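Local atomic coordinates of putative hydrolase (Agrobacterium vitis, PDB entry 3LLC), a protein that probably hydrolyses ester or thioester bonds as an alpha/beta hydrolase, with a predicted role in removing fatty acyl groups from proteins. Residues L43-L56 against R71-F84. Residues are numbered along the deposited sequence; the frame is centred on the assembly and turned at random.
Sequences LGGYRSDMTGTKAL and RFDYSGHGASGGAF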
# COMPACT_ATOMS: atom_id res chain seq x y z
N LEU A 43 4.23 1.25 1.58
CA LEU A 43 2.80 1.24 1.88
C LEU A 43 2.40 -0.22 2.07
O LEU A 43 2.36 -0.98 1.09
CB LEU A 43 1.99 1.88 0.75
CG LEU A 43 2.34 3.34 0.42
CD1 LEU A 43 1.79 3.77 -0.97
CD2 LEU A 43 1.85 4.30 1.54
N GLY A 44 2.12 -0.62 3.31
CA GLY A 44 1.90 -2.04 3.61
C GLY A 44 0.49 -2.59 3.40
O GLY A 44 -0.45 -1.87 3.03
N GLY A 45 0.36 -3.91 3.61
CA GLY A 45 -0.94 -4.60 3.52
C GLY A 45 -1.88 -4.42 4.71
O GLY A 45 -1.51 -3.89 5.77
N TYR A 46 -3.11 -4.89 4.55
CA TYR A 46 -4.14 -4.88 5.57
C TYR A 46 -3.60 -5.68 6.74
O TYR A 46 -3.09 -6.75 6.52
CB TYR A 46 -5.36 -5.60 5.01
CG TYR A 46 -6.64 -5.59 5.80
CD1 TYR A 46 -7.38 -4.42 5.90
CD2 TYR A 46 -7.20 -6.76 6.32
CE1 TYR A 46 -8.60 -4.38 6.54
CE2 TYR A 46 -8.44 -6.73 6.99
CZ TYR A 46 -9.13 -5.53 7.08
OH TYR A 46 -10.36 -5.42 7.70
N ARG A 47 -3.68 -5.18 7.96
CA ARG A 47 -3.14 -5.92 9.11
C ARG A 47 -1.61 -6.11 9.16
O ARG A 47 -1.13 -6.86 9.99
CB ARG A 47 -3.84 -7.32 9.27
CG ARG A 47 -5.35 -7.24 9.56
CD ARG A 47 -5.96 -8.65 9.78
NE ARG A 47 -5.47 -9.29 11.01
CZ ARG A 47 -5.65 -10.57 11.34
NH1 ARG A 47 -6.34 -11.40 10.55
NH2 ARG A 47 -5.15 -11.03 12.48
N SER A 48 -0.84 -5.42 8.32
CA SER A 48 0.63 -5.54 8.40
C SER A 48 1.20 -4.55 9.44
O SER A 48 0.49 -3.68 9.97
CB SER A 48 1.28 -5.23 7.03
OG SER A 48 1.05 -3.86 6.68
N ASP A 49 2.50 -4.67 9.66
CA ASP A 49 3.18 -3.58 10.37
C ASP A 49 4.54 -3.31 9.78
O ASP A 49 5.06 -4.03 8.92
CB ASP A 49 3.17 -3.70 11.91
CG ASP A 49 4.12 -4.75 12.44
OD1 ASP A 49 5.25 -4.89 11.95
OD2 ASP A 49 3.73 -5.41 13.41
N MSE A 50 5.06 -2.15 10.14
CA MSE A 50 6.24 -1.62 9.44
C MSE A 50 7.57 -2.34 9.76
O MSE A 50 8.61 -2.02 9.16
CB MSE A 50 6.35 -0.10 9.64
CG MSE A 50 6.65 0.30 11.00
SE MSE A 50 6.87 2.28 11.19
CE MSE A 50 6.70 2.39 13.05
N THR A 51 7.54 -3.29 10.70
CA THR A 51 8.71 -4.12 11.02
C THR A 51 8.72 -5.46 10.21
O THR A 51 9.58 -6.30 10.42
CB THR A 51 8.77 -4.46 12.53
OG1 THR A 51 7.66 -5.30 12.88
CG2 THR A 51 8.75 -3.19 13.38
N GLY A 52 7.78 -5.64 9.30
CA GLY A 52 7.72 -6.83 8.43
C GLY A 52 8.92 -7.01 7.50
O GLY A 52 9.65 -6.05 7.19
N THR A 53 9.13 -8.25 7.05
CA THR A 53 10.31 -8.58 6.23
C THR A 53 10.49 -7.72 5.00
O THR A 53 11.59 -7.22 4.76
CB THR A 53 10.24 -10.05 5.76
OG1 THR A 53 10.24 -10.87 6.92
CG2 THR A 53 11.44 -10.43 4.88
N LYS A 54 9.43 -7.57 4.21
CA LYS A 54 9.53 -6.80 2.93
C LYS A 54 9.86 -5.31 3.20
O LYS A 54 10.71 -4.72 2.51
CB LYS A 54 8.28 -6.93 2.08
CG LYS A 54 8.09 -8.30 1.40
CD LYS A 54 6.88 -8.29 0.44
CE LYS A 54 5.50 -8.07 1.08
NZ LYS A 54 5.09 -9.26 1.96
N ALA A 55 9.22 -4.74 4.22
CA ALA A 55 9.47 -3.35 4.64
C ALA A 55 10.92 -3.14 5.05
O ALA A 55 11.56 -2.15 4.63
CB ALA A 55 8.51 -2.90 5.77
N LEU A 56 11.46 -4.06 5.87
CA LEU A 56 12.84 -3.97 6.33
C LEU A 56 13.83 -4.09 5.16
O LEU A 56 14.90 -3.44 5.19
CB LEU A 56 13.17 -5.04 7.39
CG LEU A 56 12.56 -4.88 8.79
CD1 LEU A 56 12.92 -6.13 9.69
CD2 LEU A 56 13.01 -3.58 9.46
N ARG A 71 8.90 4.55 6.40
CA ARG A 71 7.86 3.56 6.76
C ARG A 71 6.97 4.18 7.82
O ARG A 71 7.45 5.04 8.59
CB ARG A 71 8.50 2.30 7.34
CG ARG A 71 9.35 1.51 6.34
CD ARG A 71 10.16 0.40 7.04
NE ARG A 71 11.28 0.90 7.82
CZ ARG A 71 11.71 0.40 8.97
NH1 ARG A 71 11.09 -0.61 9.57
NH2 ARG A 71 12.75 0.95 9.56
N PHE A 72 5.70 3.77 7.85
CA PHE A 72 4.76 4.20 8.90
C PHE A 72 3.70 3.11 9.14
O PHE A 72 3.51 2.23 8.30
CB PHE A 72 4.09 5.52 8.51
CG PHE A 72 3.15 5.39 7.35
CD1 PHE A 72 3.64 5.35 6.05
CD2 PHE A 72 1.77 5.25 7.55
CE1 PHE A 72 2.79 5.18 4.98
CE2 PHE A 72 0.91 5.10 6.47
CZ PHE A 72 1.44 5.06 5.17
N ASP A 73 3.08 3.15 10.32
CA ASP A 73 1.98 2.22 10.67
C ASP A 73 0.63 2.91 10.45
O ASP A 73 0.39 4.01 10.95
CB ASP A 73 2.09 1.74 12.12
CG ASP A 73 3.11 0.57 12.31
OD1 ASP A 73 3.20 -0.29 11.39
OD2 ASP A 73 3.75 0.51 13.39
N TYR A 74 -0.24 2.25 9.70
CA TYR A 74 -1.63 2.72 9.56
C TYR A 74 -2.31 2.83 10.94
O TYR A 74 -1.92 2.14 11.89
CB TYR A 74 -2.45 1.76 8.71
CG TYR A 74 -1.97 1.53 7.28
CD1 TYR A 74 -1.97 2.56 6.34
CD2 TYR A 74 -1.64 0.25 6.84
CE1 TYR A 74 -1.57 2.32 5.02
CE2 TYR A 74 -1.25 0.02 5.52
CZ TYR A 74 -1.24 1.06 4.61
OH TYR A 74 -0.84 0.82 3.32
N SER A 75 -3.27 3.75 11.08
CA SER A 75 -4.07 3.79 12.29
C SER A 75 -4.66 2.38 12.55
O SER A 75 -5.01 1.67 11.61
CB SER A 75 -5.20 4.84 12.24
OG SER A 75 -6.08 4.65 11.14
N GLY A 76 -4.73 2.00 13.83
CA GLY A 76 -5.22 0.68 14.23
C GLY A 76 -4.21 -0.46 14.14
O GLY A 76 -4.52 -1.60 14.53
N HIS A 77 -3.01 -0.14 13.67
CA HIS A 77 -1.95 -1.13 13.41
C HIS A 77 -0.68 -0.74 14.18
O HIS A 77 -0.38 0.46 14.37
CB HIS A 77 -1.53 -1.14 11.94
CG HIS A 77 -2.59 -1.57 10.96
ND1 HIS A 77 -3.78 -0.87 10.75
CD2 HIS A 77 -2.59 -2.57 10.04
CE1 HIS A 77 -4.46 -1.44 9.77
NE2 HIS A 77 -3.77 -2.47 9.32
N GLY A 78 0.11 -1.75 14.57
CA GLY A 78 1.43 -1.53 15.12
C GLY A 78 1.55 -0.44 16.18
O GLY A 78 0.91 -0.50 17.24
N ALA A 79 2.47 0.51 15.95
CA ALA A 79 2.83 1.52 16.95
C ALA A 79 1.94 2.77 16.89
O ALA A 79 2.08 3.65 17.75
CB ALA A 79 4.38 1.92 16.81
N SER A 80 1.05 2.83 15.91
CA SER A 80 0.15 4.00 15.75
C SER A 80 -1.09 3.98 16.66
O SER A 80 -1.41 2.94 17.28
CB SER A 80 -0.25 4.16 14.30
OG SER A 80 0.87 4.57 13.53
N GLY A 81 -1.74 5.14 16.80
CA GLY A 81 -3.00 5.27 17.52
C GLY A 81 -4.21 4.89 16.67
O GLY A 81 -4.08 4.48 15.52
N GLY A 82 -5.39 5.04 17.27
CA GLY A 82 -6.66 4.82 16.59
C GLY A 82 -7.13 3.36 16.63
O GLY A 82 -6.28 2.46 16.76
N ALA A 83 -8.45 3.13 16.59
CA ALA A 83 -9.04 1.77 16.59
C ALA A 83 -9.00 1.13 15.21
O ALA A 83 -9.28 1.78 14.20
CB ALA A 83 -10.51 1.79 17.12
N PHE A 84 -8.64 -0.16 15.15
CA PHE A 84 -8.70 -0.89 13.90
C PHE A 84 -10.10 -0.81 13.22
O PHE A 84 -10.17 -0.58 12.01
CB PHE A 84 -8.30 -2.35 14.09
CG PHE A 84 -8.25 -3.09 12.80
CD1 PHE A 84 -7.11 -3.06 12.00
CD2 PHE A 84 -9.35 -3.83 12.37
CE1 PHE A 84 -7.06 -3.75 10.78
CE2 PHE A 84 -9.31 -4.51 11.15
CZ PHE A 84 -8.17 -4.47 10.36
O HOH W 1 2.12 1.15 5.61
O HOH W 2 0.86 -0.80 9.55
O HOH W 3 -0.79 -4.56 13.06
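His77 and Arg47 meet where two loops of the alpha/beta-hydrolase fold run side by side, each leaving the C-terminal end of a parallel strand in the beta-alpha-beta unit 39-43, 53-65 and 68-72. The Arg47 backbone N donates to His77 NE2 at 3.0 Å, close to the plane of the imidazole. The ring's other nitrogen, ND1, donates to Ser75 O, so both ring nitrogens are bonded, which fixes the ring's rotation.

Further out, Phe84 turns its edge toward the face of Tyr46 in an offset edge-to-face pair, the planes at 66° and the centroids 5.5 Å apart. With CG anti to the backbone N (chi1 -172°), Tyr46 brings its ring against Phe84 CZ, and its hydroxyl bonds on to Ile184 O. Tyr74 OH donates to Gly44 O at 2.7 Å, tilted modestly from the carbonyl plane. The Tyr74 ring also packs on Met115, within the presumed GxSxG nucleophile elbow, and Gly45 touches the probable Ser-His-Asp triad, so this end of the contact probably lies beside the active site.

Asp73 grips both loops: OD1 takes the backbone N of Met50 (a selenomethionine) on its syn side, while OD2 receives Ala79 N from above the carboxylate plane, with N-H...O at 178°. The selenomethionine chain crosses that carboxylate at about a right angle, resting SE on Phe72 CA at 3.7 Å. A water bridges Ser48 O, Asp73 OD1 and Tyr74 N. Beside helix 53-65, Arg71 bends at chi3, and its NH1 reaches Met50 O at 2.9 Å, coming from above the carbonyl plane.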